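Local coordinates for putative exported protein (Bacteroides fragilis, PDB 4RAA) that is of unknown function but folds as a six-bladed beta-propeller and is probably an exported protein, at residues Ile249-Tyr257 with Val268-Lys276; Glu260-Val268 with Ile278-Asp286. All coordinates share one frame; numbering follows the deposited sequence.

Contact 1 of 2, residues Ile249-Tyr257 with Val268-Lys276; sequences IQSDYISYY and VCYMKNKEK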
loop_
_atom_site.group_PDB
_atom_site.type_symbol
_atom_site.label_atom_id
_atom_site.label_comp_id
_atom_site.label_asym_id
_atom_site.label_seq_id
_atom_site.Cartn_x
_atom_site.Cartn_y
_atom_site.Cartn_z
ATOM N N ILE A 249 21.619 -30.110 -15.673
ATOM C CA ILE A 249 22.421 -29.736 -16.854
ATOM C C ILE A 249 23.238 -30.923 -17.412
ATOM O O ILE A 249 23.458 -30.999 -18.621
ATOM C CB ILE A 249 23.245 -28.443 -16.551
ATOM C CG1 ILE A 249 22.270 -27.252 -16.591
ATOM C CG2 ILE A 249 24.385 -28.211 -17.539
ATOM C CD1 ILE A 249 22.814 -25.943 -16.077
ATOM N N GLN A 250 23.644 -31.849 -16.540
ATOM C CA GLN A 250 24.362 -33.066 -16.957
ATOM C C GLN A 250 23.478 -34.066 -17.708
ATOM O O GLN A 250 24.012 -34.913 -18.424
ATOM C CB GLN A 250 24.987 -33.806 -15.755
ATOM C CG GLN A 250 25.934 -32.989 -14.881
ATOM C CD GLN A 250 27.037 -32.298 -15.657
ATOM O OE1 GLN A 250 27.304 -31.111 -15.460
ATOM N NE2 GLN A 250 27.663 -33.032 -16.566
ATOM N N SER A 251 22.151 -33.984 -17.540
ATOM C CA SER A 251 21.211 -34.917 -18.181
ATOM C C SER A 251 20.781 -34.496 -19.581
ATOM O O SER A 251 20.986 -33.354 -20.002
ATOM C CB SER A 251 19.954 -35.093 -17.315
ATOM O OG SER A 251 19.213 -33.886 -17.234
ATOM N N ASP A 252 20.158 -35.451 -20.271
ATOM C CA ASP A 252 19.587 -35.242 -21.600
ATOM C C ASP A 252 18.292 -34.420 -21.564
ATOM O O ASP A 252 17.858 -33.961 -22.618
ATOM C CB ASP A 252 19.310 -36.590 -22.296
ATOM C CG ASP A 252 20.591 -37.377 -22.621
ATOM O OD1 ASP A 252 21.571 -36.789 -23.138
ATOM O OD2 ASP A 252 20.599 -38.607 -22.398
ATOM N N TYR A 253 17.674 -34.248 -20.381
ATOM C CA TYR A 253 16.424 -33.456 -20.201
ATOM C C TYR A 253 16.561 -31.978 -20.580
ATOM O O TYR A 253 17.673 -31.488 -20.794
ATOM C CB TYR A 253 15.937 -33.506 -18.738
ATOM C CG TYR A 253 15.419 -34.836 -18.232
ATOM C CD1 TYR A 253 14.228 -35.392 -18.741
ATOM C CD2 TYR A 253 16.062 -35.507 -17.186
ATOM C CE1 TYR A 253 13.718 -36.599 -18.246
ATOM C CE2 TYR A 253 15.567 -36.711 -16.692
ATOM C CZ TYR A 253 14.400 -37.254 -17.216
ATOM O OH TYR A 253 13.935 -38.444 -16.702
ATOM N N ILE A 254 15.422 -31.284 -20.652
ATOM C CA ILE A 254 15.380 -29.844 -20.932
ATOM C C ILE A 254 15.749 -29.105 -19.640
ATOM O O ILE A 254 14.991 -29.116 -18.667
ATOM C CB ILE A 254 14.012 -29.360 -21.468
ATOM C CG1 ILE A 254 13.771 -29.947 -22.865
ATOM C CG2 ILE A 254 13.958 -27.830 -21.540
ATOM C CD1 ILE A 254 12.351 -29.817 -23.384
ATOM N N SER A 255 16.905 -28.448 -19.677
ATOM C CA SER A 255 17.470 -27.699 -18.545
ATOM C C SER A 255 16.679 -26.438 -18.160
ATOM O O SER A 255 16.414 -26.209 -16.990
ATOM C CB SER A 255 18.937 -27.335 -18.859
ATOM O OG SER A 255 19.405 -26.320 -18.007
ATOM N N TYR A 256 16.356 -25.633 -19.168
ATOM C CA TYR A 256 15.655 -24.345 -19.053
ATOM C C TYR A 256 14.831 -24.146 -20.320
ATOM O O TYR A 256 15.167 -24.723 -21.348
ATOM C CB TYR A 256 16.711 -23.226 -18.943
ATOM C CG TYR A 256 16.278 -21.767 -19.188
ATOM C CD1 TYR A 256 16.171 -21.235 -20.486
ATOM C CD2 TYR A 256 16.047 -20.895 -18.116
ATOM C CE1 TYR A 256 15.804 -19.902 -20.697
ATOM C CE2 TYR A 256 15.680 -19.559 -18.319
ATOM C CZ TYR A 256 15.568 -19.069 -19.605
ATOM O OH TYR A 256 15.210 -17.756 -19.775
ATOM N N TYR A 257 13.748 -23.370 -20.242
ATOM C CA TYR A 257 12.996 -22.979 -21.448
ATOM C C TYR A 257 12.172 -21.730 -21.194
ATOM O O TYR A 257 11.545 -21.638 -20.143
ATOM C CB TYR A 257 12.110 -24.117 -22.016
ATOM C CG TYR A 257 10.715 -24.275 -21.425
ATOM C CD1 TYR A 257 10.500 -25.004 -20.243
ATOM C CD2 TYR A 257 9.597 -23.698 -22.061
ATOM C CE1 TYR A 257 9.213 -25.141 -19.711
ATOM C CE2 TYR A 257 8.310 -23.835 -21.541
ATOM C CZ TYR A 257 8.123 -24.557 -20.371
ATOM O OH TYR A 257 6.871 -24.695 -19.873
ATOM N N VAL A 268 10.534 -20.274 -28.784
ATOM C CA VAL A 268 10.820 -21.060 -27.586
ATOM C C VAL A 268 12.332 -21.263 -27.452
ATOM O O VAL A 268 12.904 -22.084 -28.165
ATOM C CB VAL A 268 10.119 -22.448 -27.622
ATOM C CG1 VAL A 268 10.163 -23.104 -26.243
ATOM C CG2 VAL A 268 8.673 -22.325 -28.093
ATOM N N CYS A 269 12.983 -20.497 -26.578
ATOM C CA CYS A 269 14.407 -20.718 -26.292
ATOM C C CYS A 269 14.457 -21.760 -25.206
ATOM O O CYS A 269 13.596 -21.763 -24.329
ATOM C CB CYS A 269 15.119 -19.466 -25.819
ATOM S SG CYS A 269 15.135 -18.188 -27.071
ATOM N N TYR A 270 15.440 -22.650 -25.287
ATOM C CA TYR A 270 15.635 -23.701 -24.292
ATOM C C TYR A 270 17.078 -24.222 -24.246
ATOM O O TYR A 270 17.889 -23.880 -25.104
ATOM C CB TYR A 270 14.629 -24.847 -24.514
ATOM C CG TYR A 270 14.758 -25.599 -25.819
ATOM C CD1 TYR A 270 14.102 -25.166 -26.972
ATOM C CD2 TYR A 270 15.521 -26.773 -25.898
ATOM C CE1 TYR A 270 14.220 -25.866 -28.179
ATOM C CE2 TYR A 270 15.642 -27.486 -27.098
ATOM C CZ TYR A 270 14.983 -27.035 -28.232
ATOM O OH TYR A 270 15.102 -27.736 -29.402
HETATM N N MSE A 271 17.375 -25.034 -23.231
HETATM C CA MSE A 271 18.699 -25.625 -23.034
HETATM C C MSE A 271 18.614 -27.125 -22.950
HETATM O O MSE A 271 17.656 -27.671 -22.389
HETATM C CB MSE A 271 19.280 -25.016 -21.780
HETATM C CG MSE A 271 19.637 -23.546 -22.004
HETATM SE SE MSE A 271 21.417 -23.251 -21.231
HETATM C CE MSE A 271 20.884 -21.585 -20.301
ATOM N N LYS A 272 19.622 -27.793 -23.517
ATOM C CA LYS A 272 19.682 -29.257 -23.592
ATOM C C LYS A 272 21.125 -29.671 -23.829
ATOM O O LYS A 272 21.782 -29.096 -24.702
ATOM C CB LYS A 272 18.816 -29.755 -24.762
ATOM C CG LYS A 272 18.675 -31.277 -24.880
ATOM C CD LYS A 272 18.111 -31.737 -26.226
ATOM C CE LYS A 272 19.085 -31.589 -27.390
ATOM N NZ LYS A 272 18.563 -32.244 -28.623
ATOM N N ASN A 273 21.603 -30.667 -23.080
ATOM C CA ASN A 273 22.990 -31.136 -23.180
ATOM C C ASN A 273 23.996 -29.958 -23.131
ATOM O O ASN A 273 24.953 -29.915 -23.908
ATOM C CB ASN A 273 23.192 -31.968 -24.474
ATOM C CG ASN A 273 22.297 -33.203 -24.557
ATOM O OD1 ASN A 273 21.489 -33.326 -25.479
ATOM N ND2 ASN A 273 22.457 -34.135 -23.618
ATOM N N LYS A 274 23.738 -28.990 -22.244
ATOM C CA LYS A 274 24.563 -27.780 -22.066
ATOM C C LYS A 274 24.622 -26.797 -23.273
ATOM O O LYS A 274 25.498 -25.924 -23.287
ATOM C CB LYS A 274 26.003 -28.154 -21.651
ATOM C CG LYS A 274 26.130 -29.297 -20.648
ATOM C CD LYS A 274 27.541 -29.420 -20.103
ATOM C CE LYS A 274 27.586 -30.378 -18.925
ATOM N NZ LYS A 274 28.917 -30.378 -18.256
ATOM N N GLU A 275 23.703 -26.910 -24.250
ATOM C CA GLU A 275 23.693 -26.040 -25.463
ATOM C C GLU A 275 22.352 -25.326 -25.645
ATOM O O GLU A 275 21.310 -25.907 -25.363
ATOM C CB GLU A 275 24.013 -26.853 -26.735
ATOM C CG GLU A 275 25.413 -27.472 -26.799
ATOM C CD GLU A 275 26.572 -26.468 -26.896
ATOM O OE1 GLU A 275 26.352 -25.253 -27.129
ATOM O OE2 GLU A 275 27.739 -26.905 -26.747
ATOM N N LYS A 276 22.390 -24.087 -26.147
ATOM C CA LYS A 276 21.181 -23.258 -26.353
ATOM C C LYS A 276 20.536 -23.512 -27.718
ATOM O O LYS A 276 21.222 -23.493 -28.738
ATOM C CB LYS A 276 21.522 -21.765 -26.269
ATOM C CG LYS A 276 22.137 -21.302 -24.956
ATOM C CD LYS A 276 22.648 -19.876 -25.072
ATOM C CE LYS A 276 23.341 -19.443 -23.794
ATOM N NZ LYS A 276 23.848 -18.046 -23.888
#
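Tyr257 and Tyr270 meet through their beta carbons alone, CB to CB at 3.6 Å, where antiparallel strands 254-261 and 265-272 of a propeller blade run close together. In each, CG lies between the backbone N and the carbonyl carbon (chi1 86° in Tyr257, 64° in Tyr270), which turns the ring out of the pair. Their hydroxyls find partners outside the pair: that of Tyr257 bonds to the backbone oxygens of Thr200 and Asp203, and that of Tyr270 to the side-chain oxygen of Asn290. Ile254 lies on the same buried face as the two tyrosines and brings its CG2 branch within 4.3 Å of Tyr270 CB, while its side chain also touches Phe222 and Leu204.

Two backbone bonds hold the ladder, Ser255 N to Met271 O and Met271 N to Tyr256 O, both 2.9 Å. Because Ser255 and Tyr256 both face Met271, and Ser255 has helical backbone angles, the geometry is consistent with a beta bulge. Ser255 CB packs against CB of Met271, which is present as selenomethionine.

The far end is looser and lies toward solvent. There the type I' turn from Lys272 to Glu275 reaches the end of helix 245-250 and the loop after it. Asn273 ND2 gives Asp252 OD1 a 2.8 Å bond on its anti lone pair. The acceptor lies in the amide plane, although carboxylate and amide are turned 70° apart. The extended chain of Lys274 crosses Ile249 at about a right angle, with CG on the CG2 methyl, before NZ makes a weak 3.3 Å bond to Gln250 OE1.

The chemistry thus divides: carbon packing and backbone bonds pair the strands, whereas one good side-chain bond and one weak one, among exposed residues, tie the turn to the preceding loop and helix.

Contact 2 of 2, residues Glu260-Val268 with Ile278-Asp286; sequences EETERDLFV and IGLYDKNTD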
loop_
_atom_site.group_PDB
_atom_site.type_symbol
_atom_site.label_atom_id
_atom_site.label_comp_id
_atom_site.label_asym_id
_atom_site.label_seq_id
_atom_site.Cartn_x
_atom_site.Cartn_y
_atom_site.Cartn_z
ATOM N N GLU A 260 8.080 -16.726 -25.704
ATOM C CA GLU A 260 7.589 -15.395 -26.071
ATOM C C GLU A 260 6.599 -15.619 -27.210
ATOM O O GLU A 260 6.873 -16.336 -28.174
ATOM C CB GLU A 260 8.705 -14.416 -26.437
ATOM C CG GLU A 260 8.197 -13.021 -26.826
ATOM C CD GLU A 260 7.136 -12.443 -25.879
ATOM O OE1 GLU A 260 7.227 -12.635 -24.640
ATOM O OE2 GLU A 260 6.209 -11.766 -26.380
ATOM N N GLU A 261 5.416 -15.029 -27.070
ATOM C CA GLU A 261 4.345 -15.201 -28.051
ATOM C C GLU A 261 3.879 -13.850 -28.599
ATOM O O GLU A 261 3.921 -12.846 -27.888
ATOM C CB GLU A 261 3.182 -15.968 -27.396
ATOM C CG GLU A 261 2.235 -16.625 -28.401
ATOM C CD GLU A 261 1.082 -17.410 -27.781
ATOM O OE1 GLU A 261 1.127 -17.829 -26.602
ATOM O OE2 GLU A 261 0.099 -17.638 -28.511
ATOM N N THR A 262 3.495 -13.839 -29.880
ATOM C CA THR A 262 2.917 -12.664 -30.564
ATOM C C THR A 262 1.637 -13.151 -31.265
ATOM O O THR A 262 1.225 -14.290 -31.045
ATOM C CB THR A 262 3.900 -12.012 -31.579
ATOM O OG1 THR A 262 4.106 -12.873 -32.704
ATOM C CG2 THR A 262 5.240 -11.684 -30.930
ATOM N N GLU A 263 1.007 -12.295 -32.074
ATOM C CA GLU A 263 -0.196 -12.676 -32.844
ATOM C C GLU A 263 0.110 -13.648 -33.975
ATOM O O GLU A 263 -0.724 -14.486 -34.287
ATOM C CB GLU A 263 -0.900 -11.445 -33.451
ATOM C CG GLU A 263 -1.450 -10.433 -32.444
ATOM C CD GLU A 263 -2.571 -10.970 -31.549
ATOM O OE1 GLU A 263 -3.222 -11.986 -31.890
ATOM O OE2 GLU A 263 -2.818 -10.352 -30.488
ATOM N N ARG A 264 1.299 -13.533 -34.568
ATOM C CA ARG A 264 1.698 -14.325 -35.743
ATOM C C ARG A 264 2.620 -15.526 -35.478
ATOM O O ARG A 264 2.560 -16.509 -36.227
ATOM C CB ARG A 264 2.352 -13.407 -36.798
ATOM C CG ARG A 264 3.666 -12.737 -36.391
ATOM C CD ARG A 264 4.301 -11.993 -37.552
ATOM N NE ARG A 264 3.576 -10.780 -37.935
ATOM C CZ ARG A 264 3.894 -9.983 -38.961
ATOM N NH1 ARG A 264 4.938 -10.247 -39.759
ATOM N NH2 ARG A 264 3.156 -8.901 -39.202
ATOM N N ASP A 265 3.472 -15.435 -34.450
ATOM C CA ASP A 265 4.451 -16.483 -34.137
ATOM C C ASP A 265 4.649 -16.760 -32.642
ATOM O O ASP A 265 4.040 -16.112 -31.783
ATOM C CB ASP A 265 5.790 -16.144 -34.818
ATOM C CG ASP A 265 6.466 -14.891 -34.260
ATOM O OD1 ASP A 265 6.162 -14.463 -33.126
ATOM O OD2 ASP A 265 7.348 -14.345 -34.966
ATOM N N LEU A 266 5.511 -17.733 -32.355
ATOM C CA LEU A 266 5.825 -18.148 -30.996
ATOM C C LEU A 266 7.241 -18.746 -30.977
ATOM O O LEU A 266 7.497 -19.750 -31.638
ATOM C CB LEU A 266 4.754 -19.151 -30.546
ATOM C CG LEU A 266 4.708 -19.762 -29.141
ATOM C CD1 LEU A 266 3.319 -20.335 -28.886
ATOM C CD2 LEU A 266 5.773 -20.830 -28.924
ATOM N N PHE A 267 8.144 -18.095 -30.241
ATOM C CA PHE A 267 9.562 -18.499 -30.116
ATOM C C PHE A 267 9.762 -19.187 -28.775
ATOM O O PHE A 267 9.239 -18.715 -27.753
ATOM C CB PHE A 267 10.494 -17.283 -30.166
ATOM C CG PHE A 267 10.731 -16.705 -31.542
ATOM C CD1 PHE A 267 9.812 -16.816 -32.596
ATOM C CD2 PHE A 267 11.871 -15.928 -31.748
ATOM C CE1 PHE A 267 10.079 -16.240 -33.834
ATOM C CE2 PHE A 267 12.128 -15.337 -32.980
ATOM C CZ PHE A 267 11.232 -15.495 -34.026
ATOM N N VAL A 268 10.534 -20.274 -28.784
ATOM C CA VAL A 268 10.820 -21.060 -27.586
ATOM C C VAL A 268 12.332 -21.263 -27.452
ATOM O O VAL A 268 12.904 -22.084 -28.165
ATOM C CB VAL A 268 10.119 -22.448 -27.622
ATOM C CG1 VAL A 268 10.163 -23.104 -26.243
ATOM C CG2 VAL A 268 8.673 -22.325 -28.093
ATOM N N ILE A 278 16.706 -22.809 -30.219
ATOM C CA ILE A 278 15.513 -21.981 -30.422
ATOM C C ILE A 278 14.553 -22.602 -31.440
ATOM O O ILE A 278 14.935 -22.911 -32.576
ATOM C CB ILE A 278 15.822 -20.513 -30.777
ATOM C CG1 ILE A 278 14.500 -19.724 -30.909
ATOM C CG2 ILE A 278 16.679 -20.392 -32.039
ATOM C CD1 ILE A 278 14.669 -18.225 -30.940
ATOM N N GLY A 279 13.305 -22.750 -31.002
ATOM C CA GLY A 279 12.217 -23.299 -31.793
ATOM C C GLY A 279 11.297 -22.165 -32.201
ATOM O O GLY A 279 10.795 -21.435 -31.336
ATOM N N LEU A 280 11.081 -22.019 -33.509
ATOM C CA LEU A 280 10.208 -20.992 -34.082
ATOM C C LEU A 280 8.942 -21.716 -34.516
ATOM O O LEU A 280 9.051 -22.773 -35.126
ATOM C CB LEU A 280 10.886 -20.350 -35.303
ATOM C CG LEU A 280 12.388 -20.010 -35.186
ATOM C CD1 LEU A 280 12.980 -19.515 -36.499
ATOM C CD2 LEU A 280 12.629 -18.992 -34.084
ATOM N N TYR A 281 7.764 -21.180 -34.178
ATOM C CA TYR A 281 6.476 -21.734 -34.624
ATOM C C TYR A 281 5.708 -20.651 -35.387
ATOM O O TYR A 281 5.502 -19.565 -34.846
ATOM C CB TYR A 281 5.653 -22.252 -33.443
ATOM C CG TYR A 281 4.253 -22.712 -33.818
ATOM C CD1 TYR A 281 4.056 -23.821 -34.645
ATOM C CD2 TYR A 281 3.116 -22.045 -33.341
ATOM C CE1 TYR A 281 2.770 -24.253 -34.991
ATOM C CE2 TYR A 281 1.836 -22.464 -33.691
ATOM C CZ TYR A 281 1.671 -23.567 -34.513
ATOM O OH TYR A 281 0.403 -23.968 -34.849
ATOM N N ASP A 282 5.310 -20.950 -36.632
ATOM C CA ASP A 282 4.533 -20.029 -37.480
ATOM C C ASP A 282 3.089 -20.462 -37.351
ATOM O O ASP A 282 2.702 -21.502 -37.905
ATOM C CB ASP A 282 4.986 -20.072 -38.953
ATOM C CG ASP A 282 4.197 -19.102 -39.863
ATOM O OD1 ASP A 282 3.237 -18.424 -39.414
ATOM O OD2 ASP A 282 4.566 -19.012 -41.055
ATOM N N LYS A 283 2.302 -19.645 -36.649
ATOM C CA LYS A 283 0.893 -19.931 -36.396
ATOM C C LYS A 283 0.034 -19.988 -37.649
ATOM O O LYS A 283 -0.923 -20.762 -37.675
ATOM C CB LYS A 283 0.277 -18.902 -35.458
ATOM C CG LYS A 283 0.850 -18.855 -34.058
ATOM C CD LYS A 283 0.081 -17.802 -33.288
ATOM C CE LYS A 283 0.515 -17.680 -31.850
ATOM N NZ LYS A 283 -0.403 -16.733 -31.168
ATOM N N ASN A 284 0.363 -19.173 -38.661
ATOM C CA ASN A 284 -0.407 -19.128 -39.917
ATOM C C ASN A 284 -0.290 -20.415 -40.739
ATOM O O ASN A 284 -1.322 -20.973 -41.171
ATOM C CB ASN A 284 -0.031 -17.896 -40.771
ATOM C CG ASN A 284 -0.420 -16.565 -40.115
ATOM O OD1 ASN A 284 0.259 -15.557 -40.310
ATOM N ND2 ASN A 284 -1.504 -16.553 -39.343
ATOM N N THR A 285 0.945 -20.883 -40.934
ATOM C CA THR A 285 1.212 -22.131 -41.669
ATOM C C THR A 285 1.150 -23.415 -40.807
ATOM O O THR A 285 1.001 -24.503 -41.368
ATOM C CB THR A 285 2.598 -22.109 -42.351
ATOM O OG1 THR A 285 3.624 -22.083 -41.356
ATOM C CG2 THR A 285 2.736 -20.901 -43.283
ATOM N N ASP A 286 1.284 -23.280 -39.477
ATOM C CA ASP A 286 1.333 -24.402 -38.509
ATOM C C ASP A 286 2.632 -25.222 -38.710
ATOM O O ASP A 286 2.610 -26.455 -38.752
ATOM C CB ASP A 286 0.056 -25.276 -38.569
ATOM C CG ASP A 286 0.010 -26.354 -37.491
ATOM O OD1 ASP A 286 0.397 -26.095 -36.341
ATOM O OD2 ASP A 286 -0.414 -27.480 -37.804
#
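The hairpin formed by the two middle strands of a four-stranded propeller blade pairs Leu266 with Tyr281 and Val268 with Gly279 as antiparallel hydrogen-bonded pairs, with two bonds in each. Between them lies the non-hydrogen-bonded pair Phe267 and Leu280, whose side chains make a CH-pi contact: Leu280 CD2 stands 3.6 Å from the centroid of the Phe267 ring, 4° off its normal. Ile278 CD1 comes within 3.7 Å of Phe267 CD2, adding a second aliphatic branch against the same ring. Beside Leu266, the Tyr281 ring meets CB of the leucine with its edge.

Beyond the paired strands, Lys283 closes the end. Its backbone N bonds to Arg264 O at 3.2 Å, and its chain, fully extended past CG, runs along the carbonyls of Arg264 and Glu263. NZ then reaches two acceptors: a salt bridge to the anti lone pair of Glu261 OE2 at 2.9 Å, and Thr262 O, also at 2.9 Å, approached nearly in line with its C=O bond. Glu261 OE1 bonds to the hydroxyl of Tyr190, and OE2, besides the lysine, to NE2 of His218, so both carboxylate oxygens have partners.

Among its neighbours, the hairpin rests Leu266 and Val268 on strand 213-222, Ile278 and Leu280 on helix 293-299, and stacks Phe267 on His317 of strand 316-321.

In the fold
The two contacts are successive steps across one antiparallel blade, whose strands 254-261, 265-272, 275-282 and 287-292 lie side by side in chain order. Contact 1 joins the first to the second near one end of the blade, and contact 2 the second to the third near the other, with centres about 20 Å apart. Their segments alternate along the chain and share Val268; Cys269 of contact 1 also packs on Ile278 of contact 2, SG to CD1 at 3.9 Å. Strand 265-272 therefore serves both pairings, one after the other along its length. This up-and-down meander is the repeating unit of a beta-propeller.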